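Local coordinates for probable transcriptional regulator, LysR family protein (Rhodococcus sp., PDB 2QL3) that probably acts as a DNA-binding transcription regulator of the LysR family, of which this chain is the C-terminal, probably effector-binding, domain, at residues Y61-S66 / A180-V185; W69-L74 / V185-Q190; D100-P105 / A125-R130; H104-L109 / G150-L155. All blocks are in the same frame, centred on the assembly; numbering follows the deposited sequence.

In the fold
All four contacts lie in the LysR substrate-binding domain, which has the periplasmic-binding-protein fold of two lobes. Interactions 1 and 2 share strand 182-189 and V185, and their centres are about 10 Å apart. Interactions 3 and 4 share H104 and P105, also with centres about 10 Å apart, on the other side of the chain's centre from interaction 2. Interaction 1 meets interaction 4 where V182 CG2 packs on L155 CD1 at 3.4 Å. Interactions 2 and 3 are farthest apart, with centres about 34 Å from each other. The side chains of W188 in interaction 2 and R130 in interaction 3 each come within about 4 Å of a bound phosphate, probably from the crystallisation liquor.

Interaction 1: residues Y61-S66 / A180-V185; sequences YDLDLS and ASVAVV
D62 N donates to A183 O at 2.8 Å, and the N-H points almost straight at the oxygen (174°). The same oxygen takes a longer CA-H...O contact from Y61 CA. Y61 and V184 face each other as an antiparallel non-hydrogen-bonded pair, the last step of strand 57-61 against strand 182-189. A water then continues the link. It donates to D62 O and accepts from A183 N at 3.1 Å.

The side chains meet on both sides of this backbone link. V182 CG1 carries much of the apolar contact. It lies 3.9 Å from L63 CG and equally far from L63 CD1, with the two side chains crossing at about a right angle. It also touches Y61 CB. Its position follows from chi1 of 177°, which sets CG1 anti to the backbone N. V184 CG2 approaches Y61 CD1 obliquely at 3.9 Å. At the other end V185 CG1 rests on D62 CB at 3.7 Å, and V185 CG2 meets L65 CD1 tip to tip.

D62 is the centre of an inverse gamma turn, with a weak bond from L63 N to Y61 O. This turn takes the chain out of the strand and brings L63 back over V182. Further out, Y61 OH makes a weak hydrogen bond to Q156 OE1. H117 of helix 114-125 touches both L63 and V182.

One straight bond and one water serve the backbone N and O of D62 and of A183. With so little polar pairing between these segments, the end of strand 57-61 is held to 182-185 largely by apolar contacts with V182, V184 and V185.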
loop_
_atom_site.group_PDB
_atom_site.type_symbol
_atom_site.label_atom_id
_atom_site.label_comp_id
_atom_site.label_asym_id
_atom_site.label_seq_id
_atom_site.Cartn_x
_atom_site.Cartn_y
_atom_site.Cartn_z
ATOM N N TYR A 61 -9.587 -2.653 -12.734
ATOM C CA TYR A 61 -11.025 -2.723 -12.566
ATOM C C TYR A 61 -11.716 -2.203 -13.811
ATOM O O TYR A 61 -11.320 -1.194 -14.380
ATOM C CB TYR A 61 -11.518 -1.910 -11.374
ATOM C CG TYR A 61 -10.860 -2.146 -10.039
ATOM C CD1 TYR A 61 -11.064 -3.325 -9.328
ATOM C CD2 TYR A 61 -10.097 -1.143 -9.446
ATOM C CE1 TYR A 61 -10.520 -3.502 -8.055
ATOM C CE2 TYR A 61 -9.502 -1.334 -8.183
ATOM C CZ TYR A 61 -9.731 -2.519 -7.494
ATOM O OH TYR A 61 -9.181 -2.721 -6.236
ATOM N N ASP A 62 -12.795 -2.859 -14.224
ATOM C CA ASP A 62 -13.577 -2.378 -15.364
ATOM C C ASP A 62 -14.531 -1.319 -14.836
ATOM O O ASP A 62 -15.733 -1.588 -14.623
ATOM C CB ASP A 62 -14.333 -3.551 -15.983
ATOM C CG ASP A 62 -15.088 -3.200 -17.261
ATOM O OD1 ASP A 62 -14.912 -2.119 -17.895
ATOM O OD2 ASP A 62 -15.903 -4.053 -17.618
ATOM N N LEU A 63 -13.958 -0.141 -14.559
ATOM C CA LEU A 63 -14.643 1.109 -14.199
ATOM C C LEU A 63 -14.010 2.263 -14.989
ATOM O O LEU A 63 -12.777 2.456 -14.978
ATOM C CB LEU A 63 -14.532 1.414 -12.677
ATOM C CG LEU A 63 -15.115 0.402 -11.700
ATOM C CD1 LEU A 63 -14.716 0.666 -10.298
ATOM C CD2 LEU A 63 -16.642 0.360 -11.821
ATOM N N ASP A 64 -14.853 3.002 -15.713
ATOM C CA ASP A 64 -14.416 4.222 -16.428
ATOM C C ASP A 64 -13.288 3.971 -17.479
ATOM O O ASP A 64 -12.403 4.798 -17.650
ATOM C CB ASP A 64 -13.957 5.325 -15.409
ATOM C CG ASP A 64 -14.991 5.613 -14.245
ATOM O OD1 ASP A 64 -16.194 5.680 -14.518
ATOM O OD2 ASP A 64 -14.579 5.850 -13.053
ATOM N N LEU A 65 -13.292 2.820 -18.152
ATOM C CA LEU A 65 -12.214 2.466 -19.075
ATOM C C LEU A 65 -12.569 3.036 -20.451
ATOM O O LEU A 65 -13.738 3.182 -20.740
ATOM C CB LEU A 65 -12.057 0.929 -19.147
ATOM C CG LEU A 65 -11.707 0.170 -17.856
ATOM C CD1 LEU A 65 -11.534 -1.328 -18.133
ATOM C CD2 LEU A 65 -10.470 0.756 -17.150
ATOM N N SER A 66 -11.604 3.348 -21.310
ATOM C CA SER A 66 -11.984 3.669 -22.689
ATOM C C SER A 66 -12.670 2.502 -23.358
ATOM O O SER A 66 -12.295 1.342 -23.165
ATOM C CB SER A 66 -10.823 4.048 -23.610
ATOM O OG SER A 66 -9.609 3.873 -22.931
ATOM N N ALA A 180 -23.455 -2.856 -6.983
ATOM C CA ALA A 180 -23.062 -3.438 -8.267
ATOM C C ALA A 180 -21.711 -4.154 -8.076
ATOM O O ALA A 180 -20.844 -3.628 -7.359
ATOM C CB ALA A 180 -22.948 -2.289 -9.334
ATOM N N SER A 181 -21.568 -5.364 -8.607
ATOM C CA SER A 181 -20.267 -6.032 -8.620
ATOM C C SER A 181 -19.325 -5.337 -9.604
ATOM O O SER A 181 -19.777 -4.728 -10.587
ATOM C CB SER A 181 -20.395 -7.510 -9.008
ATOM O OG SER A 181 -21.218 -8.118 -8.031
ATOM N N VAL A 182 -18.033 -5.455 -9.338
ATOM C CA VAL A 182 -17.036 -4.859 -10.178
ATOM C C VAL A 182 -16.131 -5.960 -10.662
ATOM O O VAL A 182 -15.605 -6.740 -9.862
ATOM C CB VAL A 182 -16.213 -3.781 -9.389
ATOM C CG1 VAL A 182 -15.066 -3.182 -10.270
ATOM C CG2 VAL A 182 -17.130 -2.693 -8.876
ATOM N N ALA A 183 -15.973 -6.005 -11.978
ATOM C CA ALA A 183 -15.061 -6.906 -12.627
ATOM C C ALA A 183 -13.649 -6.357 -12.600
ATOM O O ALA A 183 -13.412 -5.160 -12.812
ATOM C CB ALA A 183 -15.511 -7.163 -14.062
ATOM N N VAL A 184 -12.726 -7.263 -12.306
ATOM C CA VAL A 184 -11.342 -7.112 -12.601
ATOM C C VAL A 184 -11.115 -7.781 -13.969
ATOM O O VAL A 184 -11.479 -8.964 -14.200
ATOM C CB VAL A 184 -10.517 -7.748 -11.510
ATOM C CG1 VAL A 184 -8.980 -7.556 -11.759
ATOM C CG2 VAL A 184 -10.900 -7.136 -10.145
ATOM N N VAL A 185 -10.523 -7.006 -14.884
ATOM C CA VAL A 185 -10.250 -7.448 -16.251
ATOM C C VAL A 185 -8.744 -7.442 -16.611
ATOM O O VAL A 185 -7.966 -6.701 -16.015
ATOM C CB VAL A 185 -11.037 -6.584 -17.256
ATOM C CG1 VAL A 185 -12.582 -6.704 -16.984
ATOM C CG2 VAL A 185 -10.570 -5.072 -17.215
HETATM O O HOH W 1 -17.250 -3.651 -13.512
#

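Interaction 2: residues W69-L74 / V185-Q190; sequences WQTVPL and VVAWHQ
W188 O accepts from Q70 N at 2.8 Å, the shortest hydrogen bond across this pair of strands, and also receives a CA-H...O contact from W69 CA. The N lies nearly along the C=O axis of W188, although the bond is bent at the hydrogen (135°). W188 N returns a bond to Q70 O. V72 and V186 repeat the exchange, with both N-to-O distances at 3.0 Å.

Q70 and W188 also meet through their side chains. Q70 CB sits over one face of the indole, offset toward the rim, and is 3.3 Å from W188 CE2. This is a CH-pi contact, with CB 3.6 Å from the centroid of the five-membered ring. Chi1 of W188 puts CG between the backbone N and the carbonyl carbon, and chi2 near 97° then turns the indole face to Q70 CB. V72 CG2 reaches the edge of the same ring at W188 CH2. An alanine in place of W188 would probably leave Q70 CB and V72 CG2 without their aromatic partner and open a gap beside I202 of helix 196-205.

The face with W69, T71 and A187 has different packing. T71 CG2 and W69 CE3 both touch A187 CB, the first at 3.8 Å. W69 NE1 lies 3.8 Å from H189 CD2, the two rings being oblique with planes 52° apart. Residues of helix 43-51 touch W69 from outside the pair.

Hydrogen-bonded pairs Q70-W188 and V72-V186 take turns with non-hydrogen-bonded pairs W69-H189, T71-A187 and P73-V185, the regular antiparallel ladder of neighbouring strands in the mixed sheet of this domain.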
loop_
_atom_site.group_PDB
_atom_site.type_symbol
_atom_site.label_atom_id
_atom_site.label_comp_id
_atom_site.label_asym_id
_atom_site.label_seq_id
_atom_site.Cartn_x
_atom_site.Cartn_y
_atom_site.Cartn_z
ATOM N N TRP A 69 -10.440 -0.122 -25.453
ATOM C CA TRP A 69 -9.801 -1.259 -24.800
ATOM C C TRP A 69 -10.648 -2.508 -24.882
ATOM O O TRP A 69 -11.812 -2.512 -24.552
ATOM C CB TRP A 69 -9.533 -0.926 -23.323
ATOM C CG TRP A 69 -8.447 0.173 -23.123
ATOM C CD1 TRP A 69 -7.929 1.036 -24.079
ATOM C CD2 TRP A 69 -7.842 0.546 -21.882
ATOM N NE1 TRP A 69 -7.030 1.904 -23.503
ATOM C CE2 TRP A 69 -6.936 1.615 -22.159
ATOM C CE3 TRP A 69 -7.957 0.075 -20.572
ATOM C CZ2 TRP A 69 -6.150 2.200 -21.163
ATOM C CZ3 TRP A 69 -7.155 0.637 -19.578
ATOM C CH2 TRP A 69 -6.280 1.712 -19.877
ATOM N N GLN A 70 -10.050 -3.558 -25.374
ATOM C CA GLN A 70 -10.605 -4.895 -25.314
ATOM C C GLN A 70 -10.339 -5.352 -23.882
ATOM O O GLN A 70 -9.302 -5.004 -23.306
ATOM C CB GLN A 70 -9.839 -5.767 -26.293
ATOM C CG GLN A 70 -10.080 -5.424 -27.752
ATOM C CD GLN A 70 -11.340 -6.095 -28.272
ATOM O OE1 GLN A 70 -11.308 -7.258 -28.694
ATOM N NE2 GLN A 70 -12.457 -5.376 -28.244
ATOM N N THR A 71 -11.268 -6.089 -23.300
ATOM C CA THR A 71 -11.129 -6.558 -21.917
ATOM C C THR A 71 -11.623 -8.015 -21.833
ATOM O O THR A 71 -12.423 -8.429 -22.652
ATOM C CB THR A 71 -11.946 -5.721 -20.890
ATOM O OG1 THR A 71 -13.336 -5.842 -21.187
ATOM C CG2 THR A 71 -11.532 -4.212 -20.853
ATOM N N VAL A 72 -11.139 -8.775 -20.851
ATOM C CA VAL A 72 -11.639 -10.122 -20.583
ATOM C C VAL A 72 -11.696 -10.222 -19.043
ATOM O O VAL A 72 -10.695 -9.980 -18.373
ATOM C CB VAL A 72 -10.688 -11.236 -21.166
ATOM C CG1 VAL A 72 -10.998 -12.590 -20.538
ATOM C CG2 VAL A 72 -10.825 -11.409 -22.676
ATOM N N PRO A 73 -12.864 -10.597 -18.479
ATOM C CA PRO A 73 -12.981 -10.635 -17.034
ATOM C C PRO A 73 -12.191 -11.749 -16.358
ATOM O O PRO A 73 -12.122 -12.865 -16.847
ATOM C CB PRO A 73 -14.482 -10.746 -16.791
ATOM C CG PRO A 73 -15.011 -11.426 -17.989
ATOM C CD PRO A 73 -14.114 -10.996 -19.155
ATOM N N LEU A 74 -11.540 -11.420 -15.253
ATOM C CA LEU A 74 -10.698 -12.386 -14.555
ATOM C C LEU A 74 -11.484 -12.873 -13.337
ATOM O O LEU A 74 -11.456 -14.056 -12.963
ATOM C CB LEU A 74 -9.422 -11.674 -14.131
ATOM C CG LEU A 74 -8.132 -11.665 -14.965
ATOM C CD1 LEU A 74 -8.350 -11.912 -16.385
ATOM C CD2 LEU A 74 -7.440 -10.354 -14.763
ATOM N N VAL A 185 -10.523 -7.006 -14.884
ATOM C CA VAL A 185 -10.250 -7.448 -16.251
ATOM C C VAL A 185 -8.744 -7.442 -16.611
ATOM O O VAL A 185 -7.966 -6.701 -16.015
ATOM C CB VAL A 185 -11.037 -6.584 -17.256
ATOM C CG1 VAL A 185 -12.582 -6.704 -16.984
ATOM C CG2 VAL A 185 -10.570 -5.072 -17.215
ATOM N N VAL A 186 -8.354 -8.307 -17.547
ATOM C CA VAL A 186 -7.149 -8.066 -18.396
ATOM C C VAL A 186 -7.538 -7.194 -19.609
ATOM O O VAL A 186 -8.556 -7.444 -20.263
ATOM C CB VAL A 186 -6.401 -9.365 -18.814
ATOM C CG1 VAL A 186 -7.267 -10.297 -19.752
ATOM C CG2 VAL A 186 -5.027 -9.027 -19.481
ATOM N N ALA A 187 -6.791 -6.131 -19.870
ATOM C CA ALA A 187 -7.167 -5.206 -20.943
ATOM C C ALA A 187 -6.027 -4.903 -21.891
ATOM O O ALA A 187 -4.857 -5.008 -21.536
ATOM C CB ALA A 187 -7.753 -3.877 -20.321
ATOM N N TRP A 188 -6.362 -4.589 -23.127
ATOM C CA TRP A 188 -5.376 -4.145 -24.100
ATOM C C TRP A 188 -6.091 -3.270 -25.102
ATOM O O TRP A 188 -7.290 -3.302 -25.192
ATOM C CB TRP A 188 -4.691 -5.314 -24.806
ATOM C CG TRP A 188 -5.609 -6.178 -25.635
ATOM C CD1 TRP A 188 -5.826 -6.093 -26.972
ATOM C CD2 TRP A 188 -6.460 -7.226 -25.150
ATOM N NE1 TRP A 188 -6.759 -7.049 -27.376
ATOM C CE2 TRP A 188 -7.160 -7.759 -26.277
ATOM C CE3 TRP A 188 -6.691 -7.778 -23.875
ATOM C CZ2 TRP A 188 -8.045 -8.834 -26.173
ATOM C CZ3 TRP A 188 -7.585 -8.838 -23.755
ATOM C CH2 TRP A 188 -8.265 -9.352 -24.907
ATOM N N HIS A 189 -5.352 -2.501 -25.869
ATOM C CA HIS A 189 -5.968 -1.535 -26.778
ATOM C C HIS A 189 -6.414 -2.211 -28.101
ATOM O O HIS A 189 -5.636 -2.928 -28.713
ATOM C CB HIS A 189 -4.909 -0.451 -26.994
ATOM C CG HIS A 189 -5.424 0.831 -27.555
ATOM N ND1 HIS A 189 -5.834 0.961 -28.865
ATOM C CD2 HIS A 189 -5.516 2.066 -27.006
ATOM C CE1 HIS A 189 -6.175 2.220 -29.095
ATOM N NE2 HIS A 189 -5.984 2.916 -27.983
ATOM N N GLN A 190 -7.687 -2.007 -28.499
ATOM C CA GLN A 190 -8.271 -2.402 -29.799
ATOM C C GLN A 190 -7.339 -2.347 -30.986
ATOM O O GLN A 190 -7.474 -3.136 -31.916
ATOM C CB GLN A 190 -9.367 -1.407 -30.183
ATOM C CG GLN A 190 -10.722 -1.975 -30.334
ATOM C CD GLN A 190 -11.720 -0.921 -30.129
ATOM O OE1 GLN A 190 -11.583 0.204 -30.644
ATOM N NE2 GLN A 190 -12.695 -1.215 -29.274
#

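Interaction 3: residues D100-P105 / A125-R130; sequences DLAEHP and AGFAPR
A loop-to-loop contact at the protein surface joins A102, E103 and P105, just before strand 106-109, to F127 and R130, just before strand 131-135. A102 CB lies over one face of the F127 ring, offset toward the rim and 3.6 Å from F127 CG. It is a CH-pi contact, with CB 3.7 Å from the ring centroid and 19° off the normal. Chi1 of F127 (71°) sets CG between the backbone N and the carbonyl carbon, on the side facing A102. The F127 side chain also touches L98 and C122. An alanine at F127 would probably leave A102 CB without its aromatic face and open a gap between the A102 loop and C122 of helix 114-125.

Both loops are shaped by turns. L101 to H104 form a type I beta turn, closed by H104 N to L101 O at 3.0 Å. Helix 114-125 ends in a Schellman motif in which G126 has positive phi, and the chain then turns into F127. The two loops lead into strands that pair in parallel.

R130 spans the other end. Its NH1 donates a weak hydrogen bond to E103 O at 3.0 Å, bent to 126° at the hydrogen. NH1 also packs against P105 CD at 3.6 Å, where the two side chains lie side by side and point the same way. The carboxylate of E103 does not touch the guanidinium: E103 OE1 is 5.3 Å from R130 NE, so any attraction between the charges is probably modest. Between these two ends a water donates to both A102 O, at 2.7 Å, and A128 O.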
loop_
_atom_site.group_PDB
_atom_site.type_symbol
_atom_site.label_atom_id
_atom_site.label_comp_id
_atom_site.label_asym_id
_atom_site.label_seq_id
_atom_site.Cartn_x
_atom_site.Cartn_y
_atom_site.Cartn_z
ATOM N N ASP A 100 -27.062 3.106 7.399
ATOM C CA ASP A 100 -26.906 3.018 8.866
ATOM C C ASP A 100 -25.568 3.578 9.357
ATOM O O ASP A 100 -25.386 3.810 10.530
ATOM C CB ASP A 100 -27.135 1.587 9.388
ATOM C CG ASP A 100 -28.591 1.106 9.161
ATOM O OD1 ASP A 100 -28.919 -0.064 9.492
ATOM O OD2 ASP A 100 -29.404 1.899 8.623
ATOM N N LEU A 101 -24.655 3.814 8.430
ATOM C CA LEU A 101 -23.334 4.379 8.700
ATOM C C LEU A 101 -23.233 5.826 8.213
ATOM O O LEU A 101 -22.173 6.427 8.274
ATOM C CB LEU A 101 -22.287 3.523 7.979
ATOM C CG LEU A 101 -22.067 2.144 8.597
ATOM C CD1 LEU A 101 -21.407 1.296 7.549
ATOM C CD2 LEU A 101 -21.161 2.318 9.850
ATOM N N ALA A 102 -24.333 6.391 7.720
ATOM C CA ALA A 102 -24.284 7.747 7.166
ATOM C C ALA A 102 -23.721 8.780 8.141
ATOM O O ALA A 102 -23.084 9.774 7.716
ATOM C CB ALA A 102 -25.687 8.190 6.646
ATOM N N GLU A 103 -23.967 8.581 9.436
ATOM C CA GLU A 103 -23.487 9.538 10.420
ATOM C C GLU A 103 -22.184 9.120 11.150
ATOM O O GLU A 103 -21.712 9.847 12.002
ATOM C CB GLU A 103 -24.616 9.962 11.392
ATOM C CG GLU A 103 -25.741 10.820 10.701
ATOM C CD GLU A 103 -25.267 12.257 10.305
ATOM O OE1 GLU A 103 -25.128 13.126 11.225
ATOM O OE2 GLU A 103 -25.034 12.527 9.090
ATOM N N HIS A 104 -21.611 7.963 10.804
ATOM C CA HIS A 104 -20.328 7.514 11.398
ATOM C C HIS A 104 -19.197 7.958 10.472
ATOM O O HIS A 104 -19.393 8.012 9.239
ATOM C CB HIS A 104 -20.292 5.993 11.507
ATOM C CG HIS A 104 -21.187 5.435 12.559
ATOM N ND1 HIS A 104 -22.492 5.058 12.305
ATOM C CD2 HIS A 104 -20.961 5.164 13.864
ATOM C CE1 HIS A 104 -23.042 4.618 13.421
ATOM N NE2 HIS A 104 -22.130 4.653 14.377
ATOM N N PRO A 105 -18.007 8.277 11.048
ATOM C CA PRO A 105 -16.904 8.815 10.261
ATOM C C PRO A 105 -16.403 7.777 9.279
ATOM O O PRO A 105 -16.236 6.638 9.663
ATOM C CB PRO A 105 -15.779 9.040 11.300
ATOM C CG PRO A 105 -16.207 8.426 12.527
ATOM C CD PRO A 105 -17.675 8.156 12.482
ATOM N N ALA A 125 -27.174 4.848 -1.825
ATOM C CA ALA A 125 -27.819 4.602 -0.519
ATOM C C ALA A 125 -28.415 5.885 0.117
ATOM O O ALA A 125 -29.056 5.832 1.205
ATOM C CB ALA A 125 -26.854 3.933 0.427
ATOM N N GLY A 126 -28.202 7.027 -0.545
ATOM C CA GLY A 126 -28.865 8.302 -0.172
ATOM C C GLY A 126 -28.015 9.369 0.526
ATOM O O GLY A 126 -28.538 10.386 0.933
ATOM N N PHE A 127 -26.708 9.158 0.658
ATOM C CA PHE A 127 -25.894 10.089 1.454
ATOM C C PHE A 127 -24.549 10.418 0.856
ATOM O O PHE A 127 -24.107 9.788 -0.126
ATOM C CB PHE A 127 -25.783 9.669 2.935
ATOM C CG PHE A 127 -24.944 8.452 3.157
ATOM C CD1 PHE A 127 -25.450 7.177 2.874
ATOM C CD2 PHE A 127 -23.638 8.574 3.643
ATOM C CE1 PHE A 127 -24.665 6.039 3.026
ATOM C CE2 PHE A 127 -22.847 7.435 3.846
ATOM C CZ PHE A 127 -23.356 6.174 3.536
ATOM N N ALA A 128 -23.962 11.475 1.401
ATOM C CA ALA A 128 -22.610 11.901 1.127
ATOM C C ALA A 128 -21.863 11.566 2.420
ATOM O O ALA A 128 -22.252 12.002 3.501
ATOM C CB ALA A 128 -22.576 13.416 0.848
ATOM N N PRO A 129 -20.852 10.714 2.332
ATOM C CA PRO A 129 -20.253 10.301 3.616
ATOM C C PRO A 129 -19.452 11.427 4.283
ATOM O O PRO A 129 -18.904 12.308 3.567
ATOM C CB PRO A 129 -19.312 9.192 3.215
ATOM C CG PRO A 129 -18.905 9.564 1.788
ATOM C CD PRO A 129 -20.197 10.082 1.169
ATOM N N ARG A 130 -19.387 11.352 5.612
ATOM C CA ARG A 130 -18.519 12.207 6.448
ATOM C C ARG A 130 -17.118 11.586 6.475
ATOM O O ARG A 130 -16.879 10.658 7.242
ATOM C CB ARG A 130 -19.019 12.281 7.904
ATOM C CG ARG A 130 -20.559 12.596 8.136
ATOM C CD ARG A 130 -20.954 12.553 9.645
ATOM N NE ARG A 130 -19.929 13.196 10.482
ATOM C CZ ARG A 130 -19.096 12.585 11.350
ATOM N NH1 ARG A 130 -19.154 11.272 11.587
ATOM N NH2 ARG A 130 -18.188 13.304 12.011
HETATM O O HOH W 2 -23.345 11.500 5.642
#

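Interaction 4: residues H104-L109 / G150-L155; sequences HPMVLL and GWTLLL
Strand 106-109 and the segment leading into strand 152-154 are joined by a single backbone bridge, M106 with W151, in the buried interior of the domain. V107 N donates to W151 O at 2.8 Å, and W151 N donates to P105 O at 3.2 Å. W151 NE1 adds a bond to H104 O, approaching from above the carbonyl plane, and a weak one to L101 O.

The indole of W151 lies under the selenomethionine side chain of M106. Chi1 of -176° holds M106 CG anti to the backbone N and over the six-membered ring, 3.7 Å from its centroid and almost on the ring normal. SE lies 4.5 Å from the same centroid and oblique to the ring, a Met-aromatic contact made by selenium. CE reaches on to L153 CG at 3.9 Å.

The two strands run roughly parallel, 31° apart, and the link beyond the bridge is made by a side chain. T152 OG1 donates to V107 O at 2.6 Å and accepts from a water that also takes the N-H of L109. G150 passes close to P105 O, where a CB would clash. L109 CD2 and L154 CD2 touch at 4.1 Å, both beside F138 of helix 138-147.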
loop_
_atom_site.group_PDB
_atom_site.type_symbol
_atom_site.label_atom_id
_atom_site.label_comp_id
_atom_site.label_asym_id
_atom_site.label_seq_id
_atom_site.Cartn_x
_atom_site.Cartn_y
_atom_site.Cartn_z
ATOM N N HIS A 104 -21.611 7.963 10.804
ATOM C CA HIS A 104 -20.328 7.514 11.398
ATOM C C HIS A 104 -19.197 7.958 10.472
ATOM O O HIS A 104 -19.393 8.012 9.239
ATOM C CB HIS A 104 -20.292 5.993 11.507
ATOM C CG HIS A 104 -21.187 5.435 12.559
ATOM N ND1 HIS A 104 -22.492 5.058 12.305
ATOM C CD2 HIS A 104 -20.961 5.164 13.864
ATOM C CE1 HIS A 104 -23.042 4.618 13.421
ATOM N NE2 HIS A 104 -22.130 4.653 14.377
ATOM N N PRO A 105 -18.007 8.277 11.048
ATOM C CA PRO A 105 -16.904 8.815 10.261
ATOM C C PRO A 105 -16.403 7.777 9.279
ATOM O O PRO A 105 -16.236 6.638 9.663
ATOM C CB PRO A 105 -15.779 9.040 11.300
ATOM C CG PRO A 105 -16.207 8.426 12.527
ATOM C CD PRO A 105 -17.675 8.156 12.482
HETATM N N MSE A 106 -16.150 8.159 8.030
HETATM C CA MSE A 106 -15.612 7.222 7.084
HETATM C C MSE A 106 -14.108 7.435 6.842
HETATM O O MSE A 106 -13.633 8.547 6.915
HETATM C CB MSE A 106 -16.421 7.272 5.749
HETATM C CG MSE A 106 -15.959 6.220 4.700
HETATM SE SE MSE A 106 -16.415 6.857 2.907
HETATM C CE MSE A 106 -16.105 5.143 1.878
ATOM N N VAL A 107 -13.380 6.335 6.571
ATOM C CA VAL A 107 -11.993 6.342 6.080
ATOM C C VAL A 107 -12.154 6.022 4.587
ATOM O O VAL A 107 -12.646 4.944 4.226
ATOM C CB VAL A 107 -11.101 5.236 6.749
ATOM C CG1 VAL A 107 -9.707 5.198 6.131
ATOM C CG2 VAL A 107 -10.958 5.470 8.225
ATOM N N LEU A 108 -11.831 6.993 3.739
ATOM C CA LEU A 108 -12.017 6.884 2.295
ATOM C C LEU A 108 -10.713 6.474 1.600
ATOM O O LEU A 108 -9.661 7.115 1.763
ATOM C CB LEU A 108 -12.523 8.219 1.736
ATOM C CG LEU A 108 -12.583 8.391 0.234
ATOM C CD1 LEU A 108 -13.740 7.626 -0.274
ATOM C CD2 LEU A 108 -12.730 9.861 -0.220
ATOM N N LEU A 109 -10.778 5.381 0.846
ATOM C CA LEU A 109 -9.690 5.038 -0.066
ATOM C C LEU A 109 -9.822 5.913 -1.327
ATOM O O LEU A 109 -10.761 5.787 -2.089
ATOM C CB LEU A 109 -9.734 3.547 -0.430
ATOM C CG LEU A 109 -8.542 3.136 -1.347
ATOM C CD1 LEU A 109 -7.205 3.346 -0.601
ATOM C CD2 LEU A 109 -8.664 1.733 -1.837
ATOM N N GLY A 150 -12.579 4.815 11.622
ATOM C CA GLY A 150 -13.863 4.906 10.951
ATOM C C GLY A 150 -14.234 3.580 10.236
ATOM O O GLY A 150 -13.760 2.533 10.607
ATOM N N TRP A 151 -15.146 3.638 9.265
ATOM C CA TRP A 151 -15.527 2.484 8.477
ATOM C C TRP A 151 -15.041 2.757 7.059
ATOM O O TRP A 151 -14.897 3.931 6.667
ATOM C CB TRP A 151 -17.061 2.290 8.514
ATOM C CG TRP A 151 -17.891 3.458 7.989
ATOM C CD1 TRP A 151 -18.379 4.512 8.726
ATOM C CD2 TRP A 151 -18.324 3.679 6.647
ATOM N NE1 TRP A 151 -19.090 5.364 7.921
ATOM C CE2 TRP A 151 -19.064 4.885 6.638
ATOM C CE3 TRP A 151 -18.153 2.978 5.436
ATOM C CZ2 TRP A 151 -19.645 5.401 5.481
ATOM C CZ3 TRP A 151 -18.749 3.487 4.288
ATOM C CH2 TRP A 151 -19.490 4.690 4.318
ATOM N N THR A 152 -14.831 1.710 6.267
ATOM C CA THR A 152 -14.571 1.928 4.859
ATOM C C THR A 152 -15.383 1.036 3.940
ATOM O O THR A 152 -16.135 0.178 4.376
ATOM C CB THR A 152 -13.048 1.876 4.499
ATOM O OG1 THR A 152 -12.843 2.573 3.253
ATOM C CG2 THR A 152 -12.495 0.403 4.428
ATOM N N LEU A 153 -15.225 1.243 2.652
ATOM C CA LEU A 153 -15.649 0.221 1.700
ATOM C C LEU A 153 -14.548 -0.091 0.729
ATOM O O LEU A 153 -13.854 0.811 0.274
ATOM C CB LEU A 153 -16.952 0.596 0.992
ATOM C CG LEU A 153 -17.206 1.819 0.149
ATOM C CD1 LEU A 153 -17.179 1.392 -1.310
ATOM C CD2 LEU A 153 -18.573 2.385 0.467
ATOM N N LEU A 154 -14.400 -1.382 0.435
ATOM C CA LEU A 154 -13.282 -1.922 -0.344
ATOM C C LEU A 154 -13.785 -2.951 -1.338
ATOM O O LEU A 154 -14.746 -3.693 -1.083
ATOM C CB LEU A 154 -12.218 -2.572 0.579
ATOM C CG LEU A 154 -11.419 -1.681 1.593
ATOM C CD1 LEU A 154 -10.615 -2.542 2.519
ATOM C CD2 LEU A 154 -10.536 -0.536 0.987
ATOM N N LEU A 155 -13.086 -3.007 -2.472
ATOM C CA LEU A 155 -13.438 -3.857 -3.597
ATOM C C LEU A 155 -12.714 -5.190 -3.484
ATOM O O LEU A 155 -13.021 -6.136 -4.212
ATOM C CB LEU A 155 -13.086 -3.170 -4.936
ATOM C CG LEU A 155 -14.136 -2.190 -5.473
ATOM C CD1 LEU A 155 -15.296 -2.988 -6.008
ATOM C CD2 LEU A 155 -14.693 -1.265 -4.400
HETATM O O HOH W 3 -13.228 3.805 0.488
#